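Local coordinates for protein Rik1-associated factor 1 (PDB 4O9D) that acts within the fission yeast Clr4 methyltransferase complex, which ubiquitylates and methylates histone H3 to establish heterochromatin, at residues 189-194 with 244-249. Sequence-based numbering, arbitrary orientation.
Sequences SNFLGR and SQVGFV
Two adjacent blades of the WD-repeat beta-propeller meet here through surface loops, Phe191 and Leu192 lying against Gln245. The first loop joins strands 182-189 and 198-204 of one blade; the second leads into strand 247-253 of the next. A type I' turn from Phe191 to Arg194 closes with Arg194 N donating to Phe191 O, and Asn190 OD1 adds an Asx motif by accepting from Gly193 N at 2.8 Å, the donor standing 70° out of the carbonyl plane. The Gln245 chain, extended beyond CG, crosses the Leu192 side chain at about a right angle, bringing Leu192 CD1 to 3.5 Å from Gln245 CD. Gln245 OE1 accepts a weak bond from Leu192 N, bent to 123° at the hydrogen, and a second weak one from a water that in turn accepts from Asn190 N. Chi1 of -173° sets Phe191 CG anti to the backbone N; farther out, the ring edge meets Gln245 O in plane, and Phe191 CE1 lies 4.1 Å from Val246 CG1. Phe191 CA also directs its hydrogen almost straight at Gln245 O, across 3.5 Å. Another water joins the blades by accepting from Phe191 N, donating to Gln245 O at 3.0 Å and hydrogen-bonding Ser189 OG at 2.7 Å.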
# COMPACT_ATOMS: atom_id res chain seq x y z
N SER A 189 11.27 -9.75 -4.28
CA SER A 189 10.87 -10.78 -5.24
C SER A 189 11.82 -11.98 -5.17
O SER A 189 13.04 -11.80 -5.18
CB SER A 189 10.87 -10.17 -6.64
OG SER A 189 10.53 -11.12 -7.63
N ASN A 190 11.26 -13.19 -5.10
CA ASN A 190 12.09 -14.42 -5.12
C ASN A 190 11.41 -15.65 -5.73
O ASN A 190 11.85 -16.78 -5.52
CB ASN A 190 12.63 -14.79 -3.72
CG ASN A 190 11.54 -15.15 -2.71
OD1 ASN A 190 10.41 -15.50 -3.07
ND2 ASN A 190 11.89 -15.07 -1.43
N PHE A 191 10.35 -15.44 -6.50
CA PHE A 191 9.76 -16.53 -7.28
C PHE A 191 9.36 -17.67 -6.34
O PHE A 191 9.74 -18.83 -6.52
CB PHE A 191 10.75 -16.98 -8.37
CG PHE A 191 10.20 -17.99 -9.35
CD1 PHE A 191 8.91 -17.89 -9.82
CD2 PHE A 191 11.01 -19.04 -9.81
CE1 PHE A 191 8.40 -18.83 -10.74
CE2 PHE A 191 10.51 -19.98 -10.73
CZ PHE A 191 9.21 -19.86 -11.19
N LEU A 192 8.58 -17.28 -5.32
CA LEU A 192 8.07 -18.17 -4.28
C LEU A 192 9.17 -18.99 -3.63
O LEU A 192 9.03 -20.19 -3.44
CB LEU A 192 6.97 -19.10 -4.84
CG LEU A 192 5.96 -19.64 -3.81
CD1 LEU A 192 5.23 -18.48 -3.12
CD2 LEU A 192 4.93 -20.58 -4.45
N GLY A 193 10.28 -18.33 -3.29
CA GLY A 193 11.36 -19.02 -2.58
C GLY A 193 12.27 -19.90 -3.44
O GLY A 193 13.21 -20.51 -2.92
N ARG A 194 12.03 -19.94 -4.74
CA ARG A 194 12.87 -20.74 -5.63
C ARG A 194 14.13 -20.04 -6.15
O ARG A 194 14.96 -20.70 -6.78
CB ARG A 194 12.04 -21.26 -6.82
CG ARG A 194 10.90 -22.20 -6.39
CD ARG A 194 10.10 -22.65 -7.60
NE ARG A 194 9.17 -21.61 -7.97
CZ ARG A 194 7.85 -21.69 -7.89
NH1 ARG A 194 7.23 -22.80 -7.51
NH2 ARG A 194 7.15 -20.62 -8.23
N SER A 244 1.29 -16.00 -6.50
CA SER A 244 2.13 -17.13 -6.90
C SER A 244 3.58 -16.68 -7.08
O SER A 244 4.48 -17.51 -7.26
CB SER A 244 1.65 -17.69 -8.23
OG SER A 244 2.02 -16.81 -9.27
N GLN A 245 3.78 -15.37 -7.05
CA GLN A 245 5.08 -14.74 -7.25
C GLN A 245 5.75 -15.10 -8.59
O GLN A 245 6.96 -14.99 -8.73
CB GLN A 245 5.98 -15.04 -6.04
CG GLN A 245 5.27 -14.73 -4.66
CD GLN A 245 6.13 -15.06 -3.43
OE1 GLN A 245 7.29 -15.45 -3.55
NE2 GLN A 245 5.55 -14.89 -2.24
N VAL A 246 4.97 -15.52 -9.59
CA VAL A 246 5.53 -15.77 -10.92
C VAL A 246 5.70 -14.48 -11.72
O VAL A 246 6.42 -14.43 -12.73
CB VAL A 246 4.64 -16.78 -11.74
CG1 VAL A 246 4.42 -18.08 -10.94
CG2 VAL A 246 3.31 -16.15 -12.12
N GLY A 247 5.04 -13.41 -11.28
CA GLY A 247 5.09 -12.16 -12.01
C GLY A 247 4.45 -11.00 -11.26
O GLY A 247 3.72 -11.21 -10.28
N PHE A 248 4.73 -9.79 -11.71
CA PHE A 248 4.17 -8.61 -11.08
C PHE A 248 3.81 -7.59 -12.14
O PHE A 248 4.28 -7.68 -13.28
CB PHE A 248 5.12 -8.02 -10.03
CG PHE A 248 6.44 -7.51 -10.58
CD1 PHE A 248 7.49 -8.38 -10.86
CD2 PHE A 248 6.67 -6.15 -10.73
CE1 PHE A 248 8.71 -7.91 -11.36
CE2 PHE A 248 7.87 -5.67 -11.21
CZ PHE A 248 8.90 -6.55 -11.52
N VAL A 249 2.91 -6.67 -11.78
CA VAL A 249 2.60 -5.56 -12.67
C VAL A 249 3.12 -4.29 -12.03
O VAL A 249 3.17 -4.18 -10.81
CB VAL A 249 1.09 -5.38 -12.95
CG1 VAL A 249 0.57 -6.50 -13.94
CG2 VAL A 249 0.27 -5.33 -11.64
O HOH W 1 8.61 -13.01 -7.11
O HOH W 2 8.57 -13.26 -4.16